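Long-range contacts in putative phosphomethylpyrimidine kinase (PDB 3MBH), which probably phosphorylates pyridoxal with ATP, as a ribokinase-clan kinase of the vitamin B6 salvage type, and binds pyridoxal in this crystal: residues 7-12 and 35-40; 132-137 and 151-156; 145-150 and 182-187. All coordinates share one frame; numbering follows the deposited sequence. Where two conformers were deposited one is given.

Interaction 1. Residues 7-12 and 35-40; sequences VKKIAA and GFQVCP
Strand 9-17, through its residues 9-12, and strand 37-40 are the two parallel strands of a beta-alpha-beta unit of the ribokinase-like fold, joined through helix 24-33; Ile-10 sits against Phe-36 and between two backbone bonds. Ile-10 N donates to Gln-37 O (2.8 Å), and Ile-10 O accepts from Cys-39 N (2.9 Å, 174° at the hydrogen). Gln-37 N to Lys-8 O and Ala-12 N to Cys-39 O extend the ladder; in the latter the donor stands 46° out of the carbonyl plane. Ile-10, Ala-12 and Val-38 face helix 24-33, and Met-236 of helix 223-236 meets Lys-8, Ile-10 and Phe-36. Ile-10 CD1 reaches CB of Phe-36 at 3.6 Å, while Lys-8 CB meets the edge of that ring. Ala-12 CB touches Val-38 CG1 at 3.5 Å, a methyl small enough to sit close against this branched neighbour. The other face carries Ala-11, Cys-39 and the long polar chains of Lys-9 and Gln-37, side by side; Arg-21 of a second subunit packs on Gln-37. With CG anti to the backbone N (chi1 178°), Gln-37 extends alongside Lys-9, and one water links Lys-9 NZ (3.2 Å) to Gln-37 OE1 (2.7 Å).

Interaction 2. Residues 132-137 and 151-156; sequences EMRHLI and FYLLDE
This is a helix-to-helix contact near the protein surface, in which Arg-134 of helix 127-136 reaches the C-terminal end of helix 147-154 and Leu-153 fills the apolar ground beside it. The arginine chain runs extended, CD and NE both near anti (chi2 175°, chi3 -168°), sliding past Leu-153 in the opposite direction, and delivers its guanidinium to carbonyls at the helix end. There it grips one oxygen side-on with two nitrogens: Arg-134 NE lies 3.1 Å and Arg-134 NH2 2.8 Å from Tyr-152 O, and the acceptor is within a few degrees of the guanidinium plane. The same oxygen also receives Asp-155 N, so three N-H groups converge on it. A weak bond from NE to Leu-153 O adds to the grip.

Asp-155 leaves the helix with positive phi in a Schellman motif, and this turn brings its side chain beside the arginine. Its CB lies over one guanidinium face, and Asp-155 OD1 makes a salt bridge with Arg-134 NH2 at 2.9 Å. The planes of the two charged groups are 63° apart and the bond is bent, hence weak as a hydrogen bond; a water joins Arg-134 NH1 to Asp-155 OD1 as well.

On the buried side, Leu-153 CD2 lies 4.1 Å from CG of Met-133, a selenomethionine, and meets Ile-137 CD1 tip to tip at 4.2 Å. One methyl thus serves both neighbours, while the other branch, CD1, packs on Pro-145.

A long, planar cation suits a helix C-terminus, where the last carbonyls have no complete following turn to bond them; here it adds to the Asp-155 N bond at Tyr-152 O. Its charge probably offsets the negative end of the helix dipole, and Asp-155 would balance that charge at the solvent edge.

Interaction 3. Residues 145-150 and 182-187; sequences PNLTEL and VIITSV
A single backbone bridge, between Asn-146 and Thr-185, is the unusual feature here: the chain leaves strand 142-143 and pairs once more with strand 181-189 before entering a helix. Thr-185 N donates to Pro-145 O at 2.9 Å, and the CA of Ile-184 approaches the same oxygen at 3.2 Å. Pro-145 N has no hydrogen, so it gives the ladder no bond, and Pro-145 CD sits 3.0 Å from Ile-183 O; the ring's restricted phi (-60°) suits the extended link into the helix.

Asn-146 is the N-cap of helix 147-154. Its chi1 of 62° puts CG between the backbone N and the carbonyl carbon, and chi2 of 35° then turns OD1 to Glu-149 N, at 2.8 Å and nearly straight. Glu-149 OE1 accepts from Asn-146 N in return, on the anti side, completing a capping box. Asparagine fits doubly, since its ND2 also binds Gly-116 O, while Glu-149 OE2 binds Leu-115 N.

After the cap the helix turns apolar side chains to the strand. Leu-150 CD1 meets Ile-184 CD1 at 3.6 Å, and Leu-147 CD1 reaches Ile-184 CG2 at 4.1 Å; the same CD1 also lies near Val-187 CG2. At the bridge, Thr-185 OG1 and Ser-186 OG share a hydrogen bond, both near Asn-146 CB. Strand 142-143, the short link, capped helix 147-154 and parallel strand 181-189 belong to an alpha/beta crossover of the ribokinase-like fold.

In the fold
Interactions 2 and 3 share helix 147-154 and hold its two ends: 145-150 with 182-187 secures its start against the central sheet, and 132-137 with 151-156 ties its finish to helix 127-136. They touch where Leu-153 CD1 packs on Pro-145 CB. Interaction 1 lies on the opposite side of the chain's centre, about 25 Å from interaction 3 between centres, yet both reach the same mixed sheet. Chemistry follows place. The buried interaction 1 is a regular parallel ladder, partly faced by another subunit; interaction 3, also buried, combines one bridge with helix capping and aliphatic packing; the partly exposed interaction 2 joins an arginine-to-carbonyl grip and a salt bridge to a leucine-centred apolar side.

Interaction 1. Residues 7-12 and 35-40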
ATOM      1  N   VAL A   7       0.076  -9.468  20.001  1.00 26.99           N
ATOM      2  CA  VAL A   7      -0.698 -10.196  18.983  1.00 24.82           C
ATOM      3  C   VAL A   7      -1.726 -11.104  19.670  1.00 23.22           C
ATOM      4  O   VAL A   7      -1.344 -12.012  20.380  1.00 23.85           O
ATOM      5  CB  VAL A   7       0.204 -11.118  18.114  1.00 24.72           C
ATOM      6  CG1 VAL A   7      -0.669 -12.009  17.171  1.00 21.81           C
ATOM      7  CG2 VAL A   7       1.209 -10.281  17.309  1.00 22.69           C
ATOM      8  N   LYS A   8      -3.015 -10.882  19.420  0.70 22.24           N
ATOM      9  CA  LYS A   8      -4.069 -11.687  20.060  0.70 21.04           C
ATOM     10  C   LYS A   8      -4.139 -13.096  19.446  0.70 20.82           C
ATOM     11  O   LYS A   8      -3.766 -13.298  18.285  0.70 20.53           O
ATOM     12  CB  LYS A   8      -5.432 -10.967  19.980  0.70 21.35           C
ATOM     13  CG  LYS A   8      -5.420  -9.470  20.467  0.70 21.37           C
ATOM     14  CD  LYS A   8      -4.586  -9.275  21.711  0.70 22.72           C
ATOM     15  CE  LYS A   8      -4.626  -7.809  22.294  0.70 24.75           C
ATOM     16  NZ  LYS A   8      -3.673  -6.821  21.637  0.70 23.97           N
ATOM     17  N   LYS A   9      -4.587 -14.065  20.248  1.00 20.02           N
ATOM     18  CA  LYS A   9      -4.659 -15.460  19.848  1.00 19.69           C
ATOM     19  C   LYS A   9      -6.117 -15.951  19.768  1.00 18.80           C
ATOM     20  O   LYS A   9      -6.956 -15.693  20.661  1.00 17.57           O
ATOM     21  CB  LYS A   9      -3.904 -16.374  20.829  1.00 19.65           C
ATOM     22  CG  LYS A   9      -2.456 -16.033  21.145  1.00 22.90           C
ATOM     23  CD  LYS A   9      -1.835 -17.168  22.006  1.00 24.21           C
ATOM     24  CE  LYS A   9      -1.117 -16.672  23.200  1.00 28.14           C
ATOM     25  NZ  LYS A   9       0.210 -16.008  22.922  1.00 32.67           N
ATOM     26  N   ILE A  10      -6.396 -16.666  18.703  1.00 17.27           N
ATOM     27  CA  ILE A  10      -7.700 -17.271  18.471  1.00 17.26           C
ATOM     28  C   ILE A  10      -7.594 -18.774  18.431  1.00 16.43           C
ATOM     29  O   ILE A  10      -6.862 -19.311  17.590  1.00 17.62           O
ATOM     30  CB  ILE A  10      -8.280 -16.768  17.143  1.00 17.88           C
ATOM     31  CG1 ILE A  10      -8.352 -15.237  17.166  1.00 20.24           C
ATOM     32  CG2 ILE A  10      -9.648 -17.397  16.898  1.00 16.64           C
ATOM     33  CD1 ILE A  10      -8.711 -14.594  15.820  1.00 20.82           C
ATOM     34  N   ALA A  11      -8.303 -19.475  19.303  1.00 15.53           N
ATOM     35  CA  ALA A  11      -8.349 -20.924  19.207  1.00 16.01           C
ATOM     36  C   ALA A  11      -9.401 -21.255  18.105  1.00 16.46           C
ATOM     37  O   ALA A  11     -10.562 -20.858  18.227  1.00 18.12           O
ATOM     38  CB  ALA A  11      -8.724 -21.566  20.583  1.00 14.16           C
ATOM     39  N   ALA A  12      -8.985 -21.997  17.073  1.00 15.43           N
ATOM     40  CA  ALA A  12      -9.789 -22.320  15.926  1.00 16.06           C
ATOM     41  C   ALA A  12     -10.167 -23.799  15.943  1.00 15.42           C
ATOM     42  O   ALA A  12      -9.322 -24.677  15.718  1.00 15.43           O
ATOM     43  CB  ALA A  12      -9.057 -21.945  14.613  1.00 15.04           C
ATOM     44  N   GLY A  35      -4.079 -10.052  11.443  1.00 15.84           N
ATOM     45  CA  GLY A  35      -3.221  -9.698  12.558  1.00 16.15           C
ATOM     46  C   GLY A  35      -3.309 -10.574  13.777  1.00 16.25           C
ATOM     47  O   GLY A  35      -2.741 -10.232  14.801  1.00 16.82           O
ATOM     48  N   PHE A  36      -3.974 -11.727  13.662  1.00 16.42           N
ATOM     49  CA  PHE A  36      -4.230 -12.597  14.806  1.00 17.28           C
ATOM     50  C   PHE A  36      -3.490 -13.883  14.618  1.00 17.42           C
ATOM     51  O   PHE A  36      -3.353 -14.333  13.483  1.00 18.46           O
ATOM     52  CB  PHE A  36      -5.724 -12.857  14.950  1.00 16.98           C
ATOM     53  CG  PHE A  36      -6.498 -11.598  15.099  1.00 19.36           C
ATOM     54  CD1 PHE A  36      -6.450 -10.899  16.295  1.00 21.56           C
ATOM     55  CD2 PHE A  36      -7.187 -11.051  14.029  1.00 18.43           C
ATOM     56  CE1 PHE A  36      -7.099  -9.689  16.425  1.00 20.69           C
ATOM     57  CE2 PHE A  36      -7.823  -9.866  14.145  1.00 18.83           C
ATOM     58  CZ  PHE A  36      -7.797  -9.178  15.343  1.00 22.05           C
ATOM     59  N   GLN A  37      -2.954 -14.438  15.706  1.00 16.99           N
ATOM     60  CA  GLN A  37      -2.408 -15.790  15.659  1.00 16.60           C
ATOM     61  C   GLN A  37      -3.562 -16.807  15.827  1.00 17.10           C
ATOM     62  O   GLN A  37      -4.355 -16.671  16.746  1.00 17.26           O
ATOM     63  CB  GLN A  37      -1.367 -16.017  16.770  1.00 16.64           C
ATOM     64  CG  GLN A  37      -0.845 -17.442  16.735  1.00 18.41           C
ATOM     65  CD  GLN A  37       0.224 -17.711  17.801  1.00 19.63           C
ATOM     66  OE1 GLN A  37       0.432 -16.914  18.675  1.00 16.28           O
ATOM     67  NE2 GLN A  37       0.926 -18.827  17.670  1.00 16.71           N
ATOM     68  N   VAL A  38      -3.647 -17.778  14.924  1.00 15.95           N
ATOM     69  CA  VAL A  38      -4.653 -18.803  14.941  1.00 15.49           C
ATOM     70  C   VAL A  38      -3.989 -20.080  15.454  1.00 15.12           C
ATOM     71  O   VAL A  38      -2.934 -20.515  14.938  1.00 14.37           O
ATOM     72  CB  VAL A  38      -5.193 -19.059  13.564  1.00 15.87           C
ATOM     73  CG1 VAL A  38      -6.151 -20.232  13.561  1.00 13.77           C
ATOM     74  CG2 VAL A  38      -5.812 -17.773  12.990  1.00 15.43           C
ATOM     75  N   CYS A  39      -4.589 -20.635  16.493  1.00 14.81           N
ATOM     76  CA  CYS A  39      -4.122 -21.828  17.178  1.00 14.86           C
ATOM     77  C   CYS A  39      -5.152 -22.915  16.941  1.00 15.68           C
ATOM     78  O   CYS A  39      -6.209 -22.957  17.603  1.00 15.80           O
ATOM     79  CB  CYS A  39      -3.961 -21.564  18.648  1.00 15.53           C
ATOM     80  SG  CYS A  39      -2.697 -20.400  19.052  1.00 18.98           S
ATOM     81  N   PRO A  40      -4.851 -23.830  16.017  1.00 14.68           N
ATOM     82  CA  PRO A  40      -5.835 -24.853  15.651  1.00 15.47           C
ATOM     83  C   PRO A  40      -6.051 -25.946  16.714  1.00 15.90           C
ATOM     84  O   PRO A  40      -5.059 -26.483  17.269  1.00 14.92           O
ATOM     85  CB  PRO A  40      -5.252 -25.496  14.392  1.00 15.69           C
ATOM     86  CG  PRO A  40      -3.766 -25.184  14.453  1.00 16.83           C
ATOM     87  CD  PRO A  40      -3.628 -23.891  15.203  1.00 15.13           C
TER
HETATM   88  O   HOH W   1       0.852 -14.505  19.340  1.00 23.66           O
HETATM   89  O   HOH W   2      -3.541  -9.153  17.395  1.00 20.60           O
HETATM   90  O   HOH W   3       2.027 -17.548  20.753  1.00 23.23           O

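Interaction 2. Residues 132-137 and 151-156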
ATOM      1  N   GLU A 132     -27.079 -31.653  19.182  1.00 16.99           N
ATOM      2  CA  GLU A 132     -25.909 -31.177  19.945  1.00 16.39           C
ATOM      3  C   GLU A 132     -25.534 -29.722  19.596  1.00 16.79           C
ATOM      4  O   GLU A 132     -25.195 -28.899  20.480  1.00 15.91           O
ATOM      5  CB  GLU A 132     -24.719 -32.122  19.751  1.00 16.16           C
ATOM      6  CG  GLU A 132     -24.897 -33.522  20.331  1.00 16.28           C
ATOM      7  CD  GLU A 132     -25.030 -33.518  21.866  1.00 21.26           C
ATOM      8  OE1 GLU A 132     -24.220 -32.860  22.543  1.00 19.91           O
ATOM      9  OE2 GLU A 132     -25.941 -34.186  22.384  1.00 22.44           O
HETATM   10  N   MSE A 133     -25.588 -29.385  18.307  1.00 16.46           N
HETATM   11  CA  MSE A 133     -25.233 -28.043  17.899  1.00 17.03           C
HETATM   12  C   MSE A 133     -26.163 -27.014  18.553  1.00 17.10           C
HETATM   13  O   MSE A 133     -25.724 -25.926  18.916  1.00 16.15           O
HETATM   14  CB  MSE A 133     -25.233 -27.925  16.385  1.00 17.62           C
HETATM   15  CG  MSE A 133     -24.713 -26.611  15.846  1.00 17.46           C
HETATM   16 SE   MSE A 133     -22.830 -26.305  16.343  0.75 20.72          SE
HETATM   17  CE  MSE A 133     -21.953 -27.424  15.022  1.00 13.97           C
ATOM     18  N   ARG A 134     -27.439 -27.372  18.711  1.00 16.85           N
ATOM     19  CA  ARG A 134     -28.386 -26.542  19.432  1.00 17.82           C
ATOM     20  C   ARG A 134     -27.905 -26.182  20.843  1.00 18.30           C
ATOM     21  O   ARG A 134     -28.169 -25.085  21.332  1.00 18.55           O
ATOM     22  CB  ARG A 134     -29.766 -27.232  19.545  1.00 17.89           C
ATOM     23  CG  ARG A 134     -30.551 -27.231  18.247  1.00 18.70           C
ATOM     24  CD  ARG A 134     -31.820 -28.020  18.403  1.00 19.54           C
ATOM     25  NE  ARG A 134     -32.442 -28.258  17.111  1.00 18.61           N
ATOM     26  CZ  ARG A 134     -33.183 -29.313  16.808  1.00 21.68           C
ATOM     27  NH1 ARG A 134     -33.382 -30.269  17.695  1.00 22.01           N
ATOM     28  NH2 ARG A 134     -33.720 -29.425  15.606  1.00 23.50           N
ATOM     29  N   HIS A 135     -27.192 -27.099  21.485  1.00 17.86           N
ATOM     30  CA  HIS A 135     -26.582 -26.824  22.759  1.00 18.00           C
ATOM     31  C   HIS A 135     -25.371 -25.892  22.649  1.00 17.40           C
ATOM     32  O   HIS A 135     -25.250 -24.941  23.430  1.00 18.31           O
ATOM     33  CB  HIS A 135     -26.128 -28.111  23.489  1.00 18.19           C
ATOM     34  CG  HIS A 135     -25.525 -27.841  24.834  1.00 19.63           C
ATOM     35  ND1 HIS A 135     -26.272 -27.398  25.904  1.00 24.40           N
ATOM     36  CD2 HIS A 135     -24.247 -27.900  25.269  1.00 23.12           C
ATOM     37  CE1 HIS A 135     -25.485 -27.233  26.954  1.00 23.83           C
ATOM     38  NE2 HIS A 135     -24.253 -27.547  26.603  1.00 22.57           N
ATOM     39  N   LEU A 136     -24.484 -26.192  21.720  1.00 16.24           N
ATOM     40  CA  LEU A 136     -23.256 -25.433  21.588  1.00 17.26           C
ATOM     41  C   LEU A 136     -23.548 -23.943  21.325  1.00 15.93           C
ATOM     42  O   LEU A 136     -22.868 -23.077  21.877  1.00 15.37           O
ATOM     43  CB  LEU A 136     -22.361 -25.998  20.493  1.00 16.18           C
ATOM     44  CG  LEU A 136     -20.999 -25.297  20.382  1.00 18.37           C
ATOM     45  CD1 LEU A 136     -20.219 -25.365  21.735  1.00 18.09           C
ATOM     46  CD2 LEU A 136     -20.171 -25.840  19.181  1.00 16.55           C
ATOM     47  N   ILE A 137     -24.568 -23.629  20.539  1.00 16.01           N
ATOM     48  CA  ILE A 137     -24.798 -22.205  20.248  1.00 16.19           C
ATOM     49  C   ILE A 137     -25.149 -21.391  21.513  1.00 16.72           C
ATOM     50  O   ILE A 137     -24.924 -20.196  21.517  1.00 17.72           O
ATOM     51  CB  ILE A 137     -25.830 -21.917  19.136  1.00 16.27           C
ATOM     52  CG1 ILE A 137     -27.250 -22.389  19.544  1.00 15.25           C
ATOM     53  CG2 ILE A 137     -25.314 -22.431  17.772  1.00 15.57           C
ATOM     54  CD1 ILE A 137     -28.294 -21.798  18.733  1.00 16.29           C
ATOM     55  N   PHE A 151     -32.978 -23.091  10.316  1.00 18.33           N
ATOM     56  CA  PHE A 151     -34.192 -23.872  10.529  1.00 18.59           C
ATOM     57  C   PHE A 151     -33.869 -25.184  11.281  1.00 18.88           C
ATOM     58  O   PHE A 151     -34.638 -25.589  12.146  1.00 18.63           O
ATOM     59  CB  PHE A 151     -34.914 -24.097   9.212  1.00 19.20           C
ATOM     60  CG  PHE A 151     -35.589 -22.861   8.693  1.00 19.13           C
ATOM     61  CD1 PHE A 151     -36.681 -22.328   9.358  1.00 20.24           C
ATOM     62  CD2 PHE A 151     -35.137 -22.229   7.570  1.00 21.72           C
ATOM     63  CE1 PHE A 151     -37.286 -21.188   8.908  1.00 21.72           C
ATOM     64  CE2 PHE A 151     -35.753 -21.067   7.100  1.00 21.90           C
ATOM     65  CZ  PHE A 151     -36.809 -20.556   7.771  1.00 22.02           C
ATOM     66  N   TYR A 152     -32.705 -25.787  11.030  1.00 19.96           N
ATOM     67  CA  TYR A 152     -32.271 -26.945  11.840  1.00 20.32           C
ATOM     68  C   TYR A 152     -32.123 -26.566  13.328  1.00 20.54           C
ATOM     69  O   TYR A 152     -32.601 -27.271  14.203  1.00 20.12           O
ATOM     70  CB  TYR A 152     -30.977 -27.541  11.299  1.00 20.93           C
ATOM     71  CG  TYR A 152     -31.226 -28.498  10.142  1.00 22.56           C
ATOM     72  CD1 TYR A 152     -31.969 -29.676  10.327  1.00 22.47           C
ATOM     73  CD2 TYR A 152     -30.733 -28.232   8.866  1.00 22.09           C
ATOM     74  CE1 TYR A 152     -32.187 -30.550   9.242  1.00 23.27           C
ATOM     75  CE2 TYR A 152     -30.976 -29.070   7.801  1.00 20.80           C
ATOM     76  CZ  TYR A 152     -31.700 -30.219   7.992  1.00 22.48           C
ATOM     77  OH  TYR A 152     -31.898 -31.059   6.918  1.00 27.18           O
ATOM     78  N   LEU A 153     -31.543 -25.405  13.608  1.00 20.76           N
ATOM     79  CA  LEU A 153     -31.376 -24.955  14.988  1.00 21.26           C
ATOM     80  C   LEU A 153     -32.719 -24.668  15.663  1.00 22.43           C
ATOM     81  O   LEU A 153     -32.895 -25.018  16.821  1.00 22.25           O
ATOM     82  CB  LEU A 153     -30.492 -23.732  15.082  1.00 20.43           C
ATOM     83  CG  LEU A 153     -29.023 -23.976  14.780  1.00 21.82           C
ATOM     84  CD1 LEU A 153     -28.230 -22.708  14.564  1.00 17.93           C
ATOM     85  CD2 LEU A 153     -28.424 -24.843  15.897  1.00 17.53           C
ATOM     86  N   LEU A 154     -33.659 -24.052  14.942  1.00 23.37           N
ATOM     87  CA  LEU A 154     -34.975 -23.765  15.500  1.00 24.21           C
ATOM     88  C   LEU A 154     -35.936 -24.982  15.472  1.00 25.50           C
ATOM     89  O   LEU A 154     -37.028 -24.900  16.013  1.00 26.34           O
ATOM     90  CB  LEU A 154     -35.590 -22.589  14.760  1.00 23.83           C
ATOM     91  CG  LEU A 154     -34.902 -21.241  14.955  1.00 24.14           C
ATOM     92  CD1 LEU A 154     -35.625 -20.171  14.193  1.00 23.40           C
ATOM     93  CD2 LEU A 154     -34.836 -20.866  16.424  1.00 23.83           C
ATOM     94  N   ASP A 155     -35.530 -26.088  14.844  1.00 26.23           N
ATOM     95  CA  ASP A 155     -36.348 -27.281  14.716  1.00 27.70           C
ATOM     96  C   ASP A 155     -37.655 -26.913  14.037  1.00 28.33           C
ATOM     97  O   ASP A 155     -38.716 -27.163  14.571  1.00 28.71           O
ATOM     98  CB  ASP A 155     -36.598 -27.929  16.094  1.00 28.07           C
ATOM     99  CG  ASP A 155     -37.086 -29.378  16.005  1.00 29.78           C
ATOM    100  OD1 ASP A 155     -36.532 -30.171  15.199  1.00 33.77           O
ATOM    101  OD2 ASP A 155     -38.000 -29.747  16.788  1.00 32.09           O
ATOM    102  N   GLU A 156     -37.549 -26.287  12.876  1.00 29.15           N
ATOM    103  CA  GLU A 156     -38.675 -25.932  12.047  1.00 29.82           C
ATOM    104  C   GLU A 156     -38.315 -26.283  10.604  1.00 29.83           C
ATOM    105  O   GLU A 156     -37.150 -26.268  10.230  1.00 30.09           O
ATOM    106  CB  GLU A 156     -38.961 -24.444  12.128  1.00 30.05           C
ATOM    107  CG  GLU A 156     -39.415 -23.950  13.479  1.00 34.15           C
ATOM    108  CD  GLU A 156     -40.839 -24.354  13.808  1.00 38.84           C
ATOM    109  OE1 GLU A 156     -41.763 -23.925  13.083  1.00 42.62           O
ATOM    110  OE2 GLU A 156     -41.051 -25.099  14.794  1.00 42.76           O
TER
HETATM  111  O   HOH W   4     -35.044 -32.373  16.567  1.00 35.64           O

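Interaction 3. Residues 145-150 and 182-187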
ATOM      1  N   PRO A 145     -25.216 -18.902  11.549  1.00 15.98           N
ATOM      2  CA  PRO A 145     -25.915 -19.866  10.690  1.00 16.11           C
ATOM      3  C   PRO A 145     -26.297 -19.345   9.312  1.00 17.00           C
ATOM      4  O   PRO A 145     -26.722 -18.184   9.198  1.00 16.61           O
ATOM      5  CB  PRO A 145     -27.218 -20.081  11.398  1.00 16.98           C
ATOM      6  CG  PRO A 145     -27.377 -18.863  12.303  1.00 17.39           C
ATOM      7  CD  PRO A 145     -26.042 -18.395  12.644  1.00 15.43           C
ATOM      8  N   ASN A 146     -26.247 -20.225   8.310  1.00 16.73           N
ATOM      9  CA  ASN A 146     -26.939 -19.982   7.059  1.00 17.57           C
ATOM     10  C   ASN A 146     -28.407 -20.305   7.225  1.00 18.06           C
ATOM     11  O   ASN A 146     -28.809 -20.838   8.255  1.00 17.66           O
ATOM     12  CB  ASN A 146     -26.311 -20.713   5.865  1.00 16.96           C
ATOM     13  CG  ASN A 146     -26.330 -22.217   5.987  1.00 14.86           C
ATOM     14  OD1 ASN A 146     -27.282 -22.815   6.532  1.00 15.83           O
ATOM     15  ND2 ASN A 146     -25.294 -22.861   5.425  1.00 12.21           N
ATOM     16  N   LEU A 147     -29.218 -20.019   6.211  1.00 18.81           N
ATOM     17  CA  LEU A 147     -30.665 -20.192   6.360  1.00 18.74           C
ATOM     18  C   LEU A 147     -31.049 -21.650   6.692  1.00 18.96           C
ATOM     19  O   LEU A 147     -31.931 -21.932   7.547  1.00 18.44           O
ATOM     20  CB  LEU A 147     -31.401 -19.694   5.098  1.00 19.57           C
ATOM     21  CG  LEU A 147     -32.902 -19.559   5.281  1.00 18.51           C
ATOM     22  CD1 LEU A 147     -33.154 -18.514   6.340  1.00 19.06           C
ATOM     23  CD2 LEU A 147     -33.564 -19.224   3.968  1.00 17.13           C
ATOM     24  N   THR A 148     -30.360 -22.587   6.049  1.00 19.09           N
ATOM     25  CA  THR A 148     -30.569 -24.000   6.310  1.00 18.64           C
ATOM     26  C   THR A 148     -30.337 -24.338   7.781  1.00 17.85           C
ATOM     27  O   THR A 148     -31.175 -24.973   8.424  1.00 19.08           O
ATOM     28  CB  THR A 148     -29.625 -24.860   5.455  1.00 19.70           C
ATOM     29  OG1 THR A 148     -29.888 -24.625   4.064  1.00 19.37           O
ATOM     30  CG2 THR A 148     -29.818 -26.366   5.761  1.00 19.48           C
ATOM     31  N   GLU A 149     -29.189 -23.917   8.274  1.00 17.68           N
ATOM     32  CA  GLU A 149     -28.760 -24.162   9.631  1.00 17.35           C
ATOM     33  C   GLU A 149     -29.704 -23.473  10.608  1.00 16.95           C
ATOM     34  O   GLU A 149     -29.998 -24.018  11.678  1.00 16.62           O
ATOM     35  CB  GLU A 149     -27.316 -23.707   9.813  1.00 17.43           C
ATOM     36  CG  GLU A 149     -26.376 -24.568   9.054  1.00 18.92           C
ATOM     37  CD  GLU A 149     -25.011 -23.964   8.785  1.00 19.42           C
ATOM     38  OE1 GLU A 149     -24.803 -22.723   8.931  1.00 19.14           O
ATOM     39  OE2 GLU A 149     -24.140 -24.781   8.457  1.00 15.18           O
ATOM     40  N   LEU A 150     -30.260 -22.332  10.217  1.00 17.57           N
ATOM     41  CA  LEU A 150     -31.212 -21.637  11.073  1.00 17.61           C
ATOM     42  C   LEU A 150     -32.421 -22.502  11.360  1.00 18.13           C
ATOM     43  O   LEU A 150     -32.895 -22.596  12.506  1.00 16.61           O
ATOM     44  CB  LEU A 150     -31.703 -20.327  10.444  1.00 18.94           C
ATOM     45  CG  LEU A 150     -32.960 -19.749  11.151  1.00 20.27           C
ATOM     46  CD1 LEU A 150     -32.546 -18.893  12.293  1.00 22.89           C
ATOM     47  CD2 LEU A 150     -33.774 -19.022  10.218  1.00 24.92           C
ATOM     48  N   VAL A 182     -26.425 -12.491  16.435  1.00 14.30           N
ATOM     49  CA  VAL A 182     -26.843 -13.577  15.576  1.00 14.92           C
ATOM     50  C   VAL A 182     -26.809 -13.031  14.162  1.00 15.12           C
ATOM     51  O   VAL A 182     -27.354 -11.962  13.899  1.00 14.27           O
ATOM     52  CB  VAL A 182     -28.271 -14.054  15.898  1.00 14.79           C
ATOM     53  CG1 VAL A 182     -28.710 -15.178  14.957  1.00 13.07           C
ATOM     54  CG2 VAL A 182     -28.358 -14.482  17.400  1.00 16.88           C
ATOM     55  N   ILE A 183     -26.163 -13.775  13.263  1.00 15.73           N
ATOM     56  CA  ILE A 183     -26.106 -13.405  11.859  1.00 16.42           C
ATOM     57  C   ILE A 183     -26.659 -14.576  11.063  1.00 17.34           C
ATOM     58  O   ILE A 183     -26.220 -15.715  11.257  1.00 17.62           O
ATOM     59  CB  ILE A 183     -24.634 -13.034  11.443  1.00 15.91           C
ATOM     60  CG1 ILE A 183     -24.061 -11.916  12.353  1.00 15.56           C
ATOM     61  CG2 ILE A 183     -24.589 -12.683   9.964  1.00 14.13           C
ATOM     62  CD1 ILE A 183     -22.561 -11.709  12.212  1.00 16.65           C
ATOM     63  N   ILE A 184     -27.627 -14.312  10.186  1.00 17.23           N
ATOM     64  CA  ILE A 184     -28.158 -15.336   9.315  1.00 16.97           C
ATOM     65  C   ILE A 184     -27.708 -15.035   7.896  1.00 17.69           C
ATOM     66  O   ILE A 184     -28.019 -13.964   7.361  1.00 17.80           O
ATOM     67  CB  ILE A 184     -29.704 -15.431   9.372  1.00 17.24           C
ATOM     68  CG1 ILE A 184     -30.154 -15.716  10.790  1.00 17.12           C
ATOM     69  CG2 ILE A 184     -30.195 -16.533   8.376  1.00 16.26           C
ATOM     70  CD1 ILE A 184     -31.652 -15.634  11.041  1.00 16.70           C
ATOM     71  N   THR A 185     -26.949 -15.970   7.285  1.00 18.42           N
ATOM     72  CA  THR A 185     -26.479 -15.773   5.928  1.00 18.05           C
ATOM     73  C   THR A 185     -27.317 -16.582   4.904  1.00 19.27           C
ATOM     74  O   THR A 185     -28.147 -17.394   5.238  1.00 17.73           O
ATOM     75  CB  THR A 185     -25.034 -16.163   5.779  1.00 18.25           C
ATOM     76  OG1 THR A 185     -24.940 -17.594   5.691  1.00 18.21           O
ATOM     77  CG2 THR A 185     -24.204 -15.606   6.927  1.00 17.06           C
ATOM     78  N   SER A 186     -27.079 -16.306   3.648  1.00 20.18           N
ATOM     79  CA  SER A 186     -27.644 -17.054   2.535  1.00 21.33           C
ATOM     80  C   SER A 186     -29.163 -16.996   2.464  1.00 21.57           C
ATOM     81  O   SER A 186     -29.802 -18.013   2.132  1.00 21.42           O
ATOM     82  CB  SER A 186     -27.177 -18.507   2.589  1.00 21.88           C
ATOM     83  OG  SER A 186     -25.812 -18.553   2.984  1.00 25.84           O
ATOM     84  N   VAL A 187     -29.734 -15.825   2.762  1.00 20.39           N
ATOM     85  CA  VAL A 187     -31.151 -15.628   2.645  1.00 20.40           C
ATOM     86  C   VAL A 187     -31.496 -15.228   1.200  1.00 21.89           C
ATOM     87  O   VAL A 187     -30.965 -14.278   0.667  1.00 21.87           O
ATOM     88  CB  VAL A 187     -31.678 -14.581   3.626  1.00 20.94           C
ATOM     89  CG1 VAL A 187     -33.248 -14.474   3.492  1.00 18.08           C
ATOM     90  CG2 VAL A 187     -31.233 -14.935   5.081  1.00 18.68           C
TER